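Local coordinates for lipolytic protein G-D-S-L family (PDB 4RW0) that probably hydrolyses ester bonds of lipids or other acylated substrates, as a bacterial member of the GDSL lipase/acylhydrolase family within the SGNH hydrolases, at residues Q81-D84 with S85-Y89; D114-M117 with D118-L122; V142-F145 with Y146-L149. One frame throughout, in Å; residues are numbered along the deposited sequence.

Interaction 1. Residues Q81-D84 with S85-Y89; sequences QGRD and STYVY
Arg83 folds over the first turn of helix 85-100 and lays its guanidinium flat on the ring of Tyr87. Its CB already meets the ring, 3.7 Å from Tyr87 CD2, and CG continues over CD2 and CE2 of the ring. Bends at chi2 and chi3 then curl the chain back, carrying NE past CD2 and placing Arg83 CZ 3.7 Å from the centroid of the Tyr87 ring, almost on the ring normal. Beyond CZ the two nitrogens part along the ring: Arg83 NH1 settles 3.5 Å from Tyr87 CD1, while NH2 lies nearer the phenol end, by Tyr87 CZ and CE2. The planes are only 15° apart, which makes this a stacked cation-pi pair. Asp84, next in the chain after Arg83, is the N-cap of the helix. Asp84 OD1 accepts from Tyr87 N at 3.0 Å, an almost straight bond, and its carbonyl O takes the first helical bond, from Val88 N. Upstream, Gly82 closes helix 76-80 with a Schellman motif, and Asp78 of that helix touches both Arg83 and Tyr87. The cap thus fixes the backbone that carries the ring under the cation; separately, the helix dipole would probably favour the negative charge of Asp84.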
ATOM      1  N   GLN A  81     -11.983 -10.087   7.688  1.00 35.71           N
ATOM      2  CA  GLN A  81     -13.365 -10.497   7.608  1.00 39.57           C
ATOM      3  C   GLN A  81     -13.546 -11.893   7.039  1.00 40.62           C
ATOM      4  O   GLN A  81     -14.639 -12.316   6.862  1.00 42.70           O
ATOM      5  CB  GLN A  81     -14.146  -9.484   6.783  1.00 40.78           C
ATOM      6  CG  GLN A  81     -14.422  -8.252   7.628  1.00 46.90           C
ATOM      7  CD  GLN A  81     -14.913  -7.078   6.824  1.00 59.88           C
ATOM      8  OE1 GLN A  81     -15.028  -7.144   5.593  1.00 62.71           O
ATOM      9  NE2 GLN A  81     -15.209  -5.978   7.516  1.00 67.32           N
ATOM     10  N   GLY A  82     -12.481 -12.596   6.715  1.00 38.90           N
ATOM     11  CA  GLY A  82     -12.617 -13.974   6.351  1.00 38.54           C
ATOM     12  C   GLY A  82     -12.428 -14.297   4.899  1.00 39.05           C
ATOM     13  O   GLY A  82     -12.482 -15.457   4.576  1.00 39.55           O
ATOM     14  N   ARG A  83     -12.144 -13.336   4.012  1.00 31.90           N
ATOM     15  CA  ARG A  83     -11.991 -13.673   2.612  1.00 30.99           C
ATOM     16  C   ARG A  83     -10.695 -14.398   2.387  1.00 33.02           C
ATOM     17  O   ARG A  83      -9.706 -14.180   3.103  1.00 32.54           O
ATOM     18  CB  ARG A  83     -12.082 -12.457   1.687  1.00 34.16           C
ATOM     19  CG  ARG A  83     -13.184 -11.423   1.971  1.00 40.52           C
ATOM     20  CD  ARG A  83     -14.560 -12.024   1.944  1.00 50.61           C
ATOM     21  NE  ARG A  83     -14.813 -12.771   0.695  1.00 60.36           N
ATOM     22  CZ  ARG A  83     -15.454 -12.311  -0.389  1.00 60.36           C
ATOM     23  NH1 ARG A  83     -15.610 -13.117  -1.426  1.00 60.19           N
ATOM     24  NH2 ARG A  83     -15.921 -11.066  -0.460  1.00 57.95           N
ATOM     25  N   ASP A  84     -10.632 -15.228   1.358  1.00 32.89           N
ATOM     26  CA  ASP A  84      -9.419 -15.966   1.110  1.00 34.40           C
ATOM     27  C   ASP A  84      -8.510 -15.242   0.121  1.00 32.41           C
ATOM     28  O   ASP A  84      -8.916 -14.232  -0.491  1.00 32.66           O
ATOM     29  CB  ASP A  84      -9.756 -17.424   0.713  1.00 39.84           C
ATOM     30  CG  ASP A  84     -10.369 -17.548  -0.690  1.00 45.26           C
ATOM     31  OD1 ASP A  84     -10.232 -16.652  -1.548  1.00 42.93           O
ATOM     32  OD2 ASP A  84     -10.985 -18.590  -0.939  1.00 60.16           O
ATOM     33  N   SER A  85      -7.289 -15.751  -0.017  1.00 29.01           N
ATOM     34  CA  SER A  85      -6.242 -15.174  -0.814  1.00 32.45           C
ATOM     35  C   SER A  85      -6.580 -15.108  -2.277  1.00 35.04           C
ATOM     36  O   SER A  85      -6.095 -14.233  -3.000  1.00 33.72           O
ATOM     37  CB  SER A  85      -4.945 -15.983  -0.694  1.00 35.05           C
ATOM     38  OG  SER A  85      -5.164 -17.326  -1.046  1.00 41.60           O
ATOM     39  N   THR A  86      -7.393 -16.047  -2.735  1.00 34.26           N
ATOM     40  CA  THR A  86      -7.817 -15.999  -4.136  1.00 34.99           C
ATOM     41  C   THR A  86      -8.728 -14.778  -4.423  1.00 29.42           C
ATOM     42  O   THR A  86      -8.510 -14.060  -5.404  1.00 32.56           O
ATOM     43  CB  THR A  86      -8.488 -17.332  -4.555  1.00 37.98           C
ATOM     44  OG1 THR A  86      -7.496 -18.375  -4.435  1.00 36.75           O
ATOM     45  CG2 THR A  86      -8.951 -17.215  -6.002  1.00 41.90           C
ATOM     46  N   TYR A  87      -9.699 -14.535  -3.557  1.00 31.09           N
ATOM     47  CA  TYR A  87     -10.570 -13.391  -3.712  1.00 30.06           C
ATOM     48  C   TYR A  87      -9.741 -12.065  -3.662  1.00 32.96           C
ATOM     49  O   TYR A  87      -9.875 -11.159  -4.533  1.00 27.34           O
ATOM     50  CB  TYR A  87     -11.670 -13.385  -2.660  1.00 28.49           C
ATOM     51  CG  TYR A  87     -12.398 -12.066  -2.693  1.00 30.55           C
ATOM     52  CD1 TYR A  87     -13.336 -11.777  -3.713  1.00 31.20           C
ATOM     53  CD2 TYR A  87     -12.101 -11.059  -1.779  1.00 31.18           C
ATOM     54  CE1 TYR A  87     -13.971 -10.544  -3.778  1.00 31.18           C
ATOM     55  CE2 TYR A  87     -12.727  -9.823  -1.832  1.00 28.17           C
ATOM     56  CZ  TYR A  87     -13.665  -9.558  -2.821  1.00 31.89           C
ATOM     57  OH  TYR A  87     -14.244  -8.286  -2.924  1.00 30.62           O
ATOM     58  N   VAL A  88      -8.885 -11.965  -2.634  1.00 30.53           N
ATOM     59  CA  VAL A  88      -8.105 -10.744  -2.394  1.00 28.41           C
ATOM     60  C   VAL A  88      -7.192 -10.458  -3.533  1.00 28.58           C
ATOM     61  O   VAL A  88      -7.205  -9.339  -4.108  1.00 24.87           O
ATOM     62  CB  VAL A  88      -7.397 -10.789  -1.018  1.00 27.71           C
ATOM     63  CG1 VAL A  88      -6.531  -9.553  -0.837  1.00 28.71           C
ATOM     64  CG2 VAL A  88      -8.446 -10.792   0.044  1.00 28.79           C
ATOM     65  N   TYR A  89      -6.449 -11.495  -3.965  1.00 27.81           N
ATOM     66  CA  TYR A  89      -5.566 -11.337  -5.097  1.00 29.00           C
ATOM     67  C   TYR A  89      -6.270 -10.948  -6.396  1.00 27.81           C
ATOM     68  O   TYR A  89      -5.825 -10.034  -7.092  1.00 27.91           O
ATOM     69  CB  TYR A  89      -4.659 -12.581  -5.303  1.00 31.48           C
ATOM     70  CG  TYR A  89      -3.890 -12.587  -6.615  1.00 31.90           C
ATOM     71  CD1 TYR A  89      -2.800 -11.779  -6.801  1.00 30.61           C
ATOM     72  CD2 TYR A  89      -4.245 -13.458  -7.656  1.00 36.15           C
ATOM     73  CE1 TYR A  89      -2.128 -11.760  -7.974  1.00 33.98           C
ATOM     74  CE2 TYR A  89      -3.564 -13.446  -8.846  1.00 32.31           C
ATOM     75  CZ  TYR A  89      -2.526 -12.601  -8.989  1.00 37.21           C
ATOM     76  OH  TYR A  89      -1.821 -12.559 -10.137  1.00 37.76           O
TER

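Interaction 2. Residues D114-M117 with D118-L122; sequences DSDM and DGLDL
Asp116 and Leu120 meet where a type I beta turn, Asp116 to Gly119, leads into helix 120-138. Asp116 OD2 accepts from Leu120 N at 2.8 Å; the bond is nearly straight at hydrogen, yet the donor stands above the carboxylate plane. The same oxygen, Asp116 OD2, rests against the side chain of Leu120, 3.3 Å from Leu120 CG. Asp116 can reach forward in this way because its CG is anti to the backbone N (chi1 -164°), which sends the carboxylate across the turn.

The carbonyl O of Asp116 is gripped twice, though not equivalently. Gly119 N closes the turn on Asp116 O at 3.2 Å from well above the carbonyl plane, whereas Asp121 N, at 3.0 Å, arrives from the opposite face and is tilted only 23° from that plane, so that one acceptor serves both the turn and the start of the helix. A water bridges Asp116 OD1 and Asp118 N, tying the remaining carboxylate oxygen to the turn.

Met117, present as selenomethionine, runs side by side with Asp121, the two side chains pointing the same way, and Met117 SE lies 3.5 Å from Asp121 CG. In the next shell, both carboxylate oxygens of Asp121 are held: OD1 accepts from Ile113 N, and OD2 is hydrogen-bonded to Tyr146 OH of helix 145-154. Phe150 of that helix also packs on Met117. These bonds help satisfy a buried carboxylate at the edge of a largely surface contact. A second water donates to both Met117 O and Asp121 OD2, lying 2.7 Å from the former and 2.6 Å from the latter.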
ATOM      1  N   ASP A 114      -0.596  -9.303  12.971  1.00 29.38           N
ATOM      2  CA  ASP A 114       0.246  -9.631  14.132  1.00 29.63           C
ATOM      3  C   ASP A 114      -0.512 -10.360  15.226  1.00 29.07           C
ATOM      4  O   ASP A 114       0.071 -10.942  16.092  1.00 32.30           O
ATOM      5  CB  ASP A 114       0.878  -8.355  14.744  1.00 28.68           C
ATOM      6  CG  ASP A 114       2.149  -8.663  15.582  1.00 33.61           C
ATOM      7  OD1 ASP A 114       2.964  -9.493  15.097  1.00 34.46           O
ATOM      8  OD2 ASP A 114       2.340  -8.076  16.695  1.00 37.94           O
ATOM      9  N   SER A 115      -1.821 -10.306  15.212  1.00 27.13           N
ATOM     10  CA  SER A 115      -2.619 -11.053  16.158  1.00 29.42           C
ATOM     11  C   SER A 115      -2.811 -12.522  15.793  1.00 31.17           C
ATOM     12  O   SER A 115      -3.433 -13.211  16.561  1.00 33.55           O
ATOM     13  CB  SER A 115      -4.045 -10.455  16.187  1.00 30.76           C
ATOM     14  OG  SER A 115      -4.514 -10.433  14.843  1.00 33.42           O
ATOM     15  N   ASP A 116      -2.425 -12.957  14.594  1.00 33.02           N
ATOM     16  CA  ASP A 116      -2.714 -14.324  14.140  1.00 35.20           C
ATOM     17  C   ASP A 116      -1.662 -14.793  13.134  1.00 32.90           C
ATOM     18  O   ASP A 116      -1.943 -15.038  11.944  1.00 29.92           O
ATOM     19  CB  ASP A 116      -4.138 -14.374  13.530  1.00 39.47           C
ATOM     20  CG  ASP A 116      -4.674 -15.806  13.381  1.00 43.23           C
ATOM     21  OD1 ASP A 116      -4.148 -16.733  14.020  1.00 41.96           O
ATOM     22  OD2 ASP A 116      -5.609 -15.994  12.600  1.00 39.29           O
HETATM   23  N   MSE A 117      -0.426 -14.881  13.607  1.00 31.31           N
HETATM   24  CA  MSE A 117       0.675 -15.163  12.731  1.00 31.98           C
HETATM   25  C   MSE A 117       0.613 -16.582  12.146  1.00 34.63           C
HETATM   26  O   MSE A 117       1.271 -16.843  11.139  1.00 34.88           O
HETATM   27  CB  MSE A 117       1.994 -14.846  13.438  1.00 34.16           C
HETATM   28  CG  MSE A 117       2.161 -13.318  13.729  1.00 34.27           C
HETATM   29 SE   MSE A 117       2.186 -12.307  12.018  1.00 29.91          SE
HETATM   30  CE  MSE A 117       4.012 -12.599  11.420  1.00 32.04           C
ATOM     31  N   ASP A 118      -0.188 -17.473  12.722  1.00 41.56           N
ATOM     32  CA  ASP A 118      -0.324 -18.860  12.197  1.00 47.49           C
ATOM     33  C   ASP A 118      -1.619 -19.129  11.506  1.00 48.00           C
ATOM     34  O   ASP A 118      -1.809 -20.249  11.033  1.00 52.69           O
ATOM     35  CB  ASP A 118      -0.248 -19.914  13.323  1.00 51.81           C
ATOM     36  CG  ASP A 118       1.082 -19.922  14.010  1.00 60.81           C
ATOM     37  OD1 ASP A 118       2.100 -19.663  13.329  1.00 66.92           O
ATOM     38  OD2 ASP A 118       1.109 -20.179  15.235  1.00 73.53           O
ATOM     39  N   GLY A 119      -2.524 -18.145  11.473  1.00 40.60           N
ATOM     40  CA  GLY A 119      -3.823 -18.261  10.788  1.00 39.96           C
ATOM     41  C   GLY A 119      -3.986 -17.207   9.682  1.00 34.45           C
ATOM     42  O   GLY A 119      -3.506 -17.377   8.565  1.00 31.88           O
ATOM     43  N   LEU A 120      -4.606 -16.083  10.029  1.00 32.10           N
ATOM     44  CA  LEU A 120      -4.843 -15.016   9.038  1.00 30.23           C
ATOM     45  C   LEU A 120      -3.591 -14.500   8.333  1.00 29.20           C
ATOM     46  O   LEU A 120      -3.636 -14.151   7.144  1.00 28.16           O
ATOM     47  CB  LEU A 120      -5.602 -13.867   9.671  1.00 31.65           C
ATOM     48  CG  LEU A 120      -6.986 -14.261  10.101  1.00 34.79           C
ATOM     49  CD1 LEU A 120      -7.676 -13.063  10.674  1.00 35.22           C
ATOM     50  CD2 LEU A 120      -7.762 -14.839   8.924  1.00 37.64           C
ATOM     51  N   ASP A 121      -2.456 -14.453   9.022  1.00 27.09           N
ATOM     52  CA  ASP A 121      -1.278 -13.924   8.352  1.00 26.77           C
ATOM     53  C   ASP A 121      -0.803 -14.749   7.207  1.00 27.52           C
ATOM     54  O   ASP A 121      -0.049 -14.260   6.330  1.00 23.98           O
ATOM     55  CB  ASP A 121      -0.090 -13.762   9.323  1.00 29.98           C
ATOM     56  CG  ASP A 121       0.995 -12.868   8.730  1.00 31.48           C
ATOM     57  OD1 ASP A 121       0.651 -11.680   8.403  1.00 27.67           O
ATOM     58  OD2 ASP A 121       2.121 -13.360   8.490  1.00 29.27           O
ATOM     59  N   LEU A 122      -1.160 -16.042   7.233  1.00 32.34           N
ATOM     60  CA  LEU A 122      -0.790 -16.903   6.102  1.00 33.28           C
ATOM     61  C   LEU A 122      -1.533 -16.493   4.813  1.00 28.84           C
ATOM     62  O   LEU A 122      -0.975 -16.593   3.706  1.00 30.45           O
ATOM     63  CB  LEU A 122      -1.042 -18.389   6.403  1.00 35.75           C
ATOM     64  CG  LEU A 122      -0.433 -18.949   7.702  1.00 38.70           C
ATOM     65  CD1 LEU A 122      -0.812 -20.424   7.887  1.00 46.38           C
ATOM     66  CD2 LEU A 122       1.074 -18.819   7.667  1.00 44.21           C
TER
HETATM   67  O   HOH W   1      -1.801 -17.432  15.291  1.00 40.31           O
HETATM   68  O   HOH W   2       2.940 -15.717   9.306  1.00 32.66           O

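Interaction 3. Residues V142-F145 with Y146-L149; sequences VIDF and YTTL
The N-cap of helix 145-154 is Asp144, which follows the edge strand 141-143 and holds Thr147 by both carboxylate oxygens. Asp144 OD1 accepts from Thr147 N at 3.1 Å, the capping bond proper; the amide approaches from above the carboxylate plane, about 59° out of it. Asp144 OD2 takes the hydroxyl of the same residue, with Thr147 OG1 only 2.5 Å away, a very short hydrogen bond. That hydroxyl is turned back toward the cap because OG1 lies anti to the carbonyl carbon, beside the backbone N (chi1 -60°). The two side chains approach at a slant, and Thr147 CB comes within 3.1 Å of Asp144 OD2. With its two oxygens engaged by one residue, the carboxylate has little freedom to rotate, and a negative group at the amino end of a helix is probably stabilised by the helix dipole.

Asp144 is also the centre of an inverse gamma turn, the sharp bend by which the chain leaves the last strand of the five-stranded parallel sheet of this alpha/beta fold. Phe145 N gives a weak bond back to Ile143 O across that bend, and Ile143 CG2 sits 3.4 Å above one face of the Phe145 ring, offset toward its rim. Phe145 enters the buried interior, where Trp25 and Phe71 meet it and Met174 of helix 168-182 packs alongside.

Helical bonding then takes over: Leu149 N donates to Phe145 O at 3.2 Å, nearly along the C=O axis. Tyr146 extends its ring toward helix 120-138, touching Val124 and Asn128 there, while Thr148 packs against Lys177 of helix 168-182.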
ATOM      1  N   VAL A 142       7.315  -2.929  -6.986  1.00 29.59           N
ATOM      2  CA  VAL A 142       6.763  -3.406  -5.749  1.00 31.28           C
ATOM      3  C   VAL A 142       7.472  -2.757  -4.528  1.00 31.81           C
ATOM      4  O   VAL A 142       8.691  -2.632  -4.491  1.00 29.95           O
ATOM      5  CB  VAL A 142       6.889  -4.927  -5.640  1.00 35.86           C
ATOM      6  CG1 VAL A 142       6.533  -5.412  -4.255  1.00 37.05           C
ATOM      7  CG2 VAL A 142       5.989  -5.589  -6.642  1.00 37.97           C
ATOM      8  N   ILE A 143       6.689  -2.349  -3.539  1.00 28.68           N
ATOM      9  CA  ILE A 143       7.223  -1.967  -2.236  1.00 26.50           C
ATOM     10  C   ILE A 143       6.855  -2.998  -1.169  1.00 26.25           C
ATOM     11  O   ILE A 143       5.685  -3.133  -0.778  1.00 26.71           O
ATOM     12  CB  ILE A 143       6.755  -0.540  -1.797  1.00 25.67           C
ATOM     13  CG1 ILE A 143       7.001   0.502  -2.886  1.00 24.41           C
ATOM     14  CG2 ILE A 143       7.417  -0.166  -0.445  1.00 25.40           C
ATOM     15  CD1 ILE A 143       6.333   1.861  -2.621  1.00 24.76           C
ATOM     16  N   ASP A 144       7.855  -3.732  -0.679  1.00 26.07           N
ATOM     17  CA  ASP A 144       7.629  -4.866   0.242  1.00 26.78           C
ATOM     18  C   ASP A 144       7.605  -4.379   1.663  1.00 26.45           C
ATOM     19  O   ASP A 144       8.589  -4.577   2.426  1.00 25.67           O
ATOM     20  CB  ASP A 144       8.716  -5.963   0.077  1.00 29.24           C
ATOM     21  CG  ASP A 144       8.445  -7.213   0.927  1.00 31.06           C
ATOM     22  OD1 ASP A 144       7.414  -7.359   1.625  1.00 28.87           O
ATOM     23  OD2 ASP A 144       9.301  -8.108   0.923  1.00 37.08           O
ATOM     24  N   PHE A 145       6.488  -3.757   2.069  1.00 21.56           N
ATOM     25  CA  PHE A 145       6.376  -3.310   3.446  1.00 21.81           C
ATOM     26  C   PHE A 145       6.344  -4.458   4.423  1.00 22.57           C
ATOM     27  O   PHE A 145       6.763  -4.327   5.592  1.00 19.80           O
ATOM     28  CB  PHE A 145       5.128  -2.471   3.625  1.00 20.83           C
ATOM     29  CG  PHE A 145       5.108  -1.176   2.841  1.00 20.88           C
ATOM     30  CD1 PHE A 145       5.937  -0.098   3.188  1.00 20.56           C
ATOM     31  CD2 PHE A 145       4.195  -0.991   1.797  1.00 24.97           C
ATOM     32  CE1 PHE A 145       5.858   1.102   2.525  1.00 22.28           C
ATOM     33  CE2 PHE A 145       4.119   0.214   1.132  1.00 23.54           C
ATOM     34  CZ  PHE A 145       4.959   1.277   1.490  1.00 22.39           C
ATOM     35  N   TYR A 146       5.775  -5.583   3.982  1.00 22.23           N
ATOM     36  CA  TYR A 146       5.575  -6.712   4.849  1.00 20.86           C
ATOM     37  C   TYR A 146       6.932  -7.111   5.503  1.00 21.59           C
ATOM     38  O   TYR A 146       7.014  -7.259   6.728  1.00 24.73           O
ATOM     39  CB  TYR A 146       5.045  -7.962   4.075  1.00 22.68           C
ATOM     40  CG  TYR A 146       4.844  -9.173   4.976  1.00 24.51           C
ATOM     41  CD1 TYR A 146       5.892 -10.022   5.311  1.00 25.80           C
ATOM     42  CD2 TYR A 146       3.612  -9.451   5.512  1.00 23.93           C
ATOM     43  CE1 TYR A 146       5.718 -11.087   6.187  1.00 25.83           C
ATOM     44  CE2 TYR A 146       3.438 -10.486   6.377  1.00 25.31           C
ATOM     45  CZ  TYR A 146       4.494 -11.325   6.702  1.00 26.26           C
ATOM     46  OH  TYR A 146       4.208 -12.348   7.607  1.00 29.14           O
ATOM     47  N   THR A 147       7.953  -7.230   4.675  1.00 24.38           N
ATOM     48  CA  THR A 147       9.263  -7.699   5.133  1.00 28.82           C
ATOM     49  C   THR A 147       9.933  -6.698   6.069  1.00 29.36           C
ATOM     50  O   THR A 147      10.501  -7.051   7.106  1.00 27.83           O
ATOM     51  CB  THR A 147      10.150  -8.028   3.953  1.00 29.11           C
ATOM     52  OG1 THR A 147       9.521  -9.052   3.202  1.00 28.30           O
ATOM     53  CG2 THR A 147      11.517  -8.609   4.433  1.00 34.98           C
ATOM     54  N   THR A 148       9.793  -5.427   5.748  1.00 26.31           N
ATOM     55  CA  THR A 148      10.310  -4.366   6.583  1.00 24.94           C
ATOM     56  C   THR A 148       9.852  -4.408   8.007  1.00 22.48           C
ATOM     57  O   THR A 148      10.661  -4.358   8.928  1.00 24.34           O
ATOM     58  CB  THR A 148       9.951  -2.981   5.934  1.00 26.24           C
ATOM     59  OG1 THR A 148      10.488  -2.920   4.631  1.00 25.18           O
ATOM     60  CG2 THR A 148      10.524  -1.891   6.712  1.00 28.97           C
ATOM     61  N   LEU A 149       8.563  -4.505   8.244  1.00 20.77           N
ATOM     62  CA  LEU A 149       8.083  -4.564   9.582  1.00 20.66           C
ATOM     63  C   LEU A 149       8.232  -5.945  10.241  1.00 23.19           C
ATOM     64  O   LEU A 149       8.371  -6.019  11.483  1.00 20.24           O
ATOM     65  CB  LEU A 149       6.639  -4.113   9.662  1.00 22.47           C
ATOM     66  CG  LEU A 149       6.473  -2.592   9.285  1.00 23.03           C
ATOM     67  CD1 LEU A 149       5.190  -2.032   9.848  1.00 24.36           C
ATOM     68  CD2 LEU A 149       7.598  -1.686   9.811  1.00 24.69           C
TER

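Following the chain from the N terminus, the three contacts come in series; each closes only a short local turn, and none nests in or crosses another. Interaction 1 joins helix 76-80 to helix 85-100, and its Ser85 is hydrogen-bonded to Glu126 of helix 120-138. Interaction 2 starts helix 120-138 after the loop from strand 104-108; it lies about 14 Å from interaction 1, centre to centre, and the two do not touch. The chain returns through strand 141-143 to interaction 3, which starts helix 145-154. Interactions 2 and 3 do touch, where Met117 CE packs on Tyr146 OH, bringing together the beginnings of two successive helices.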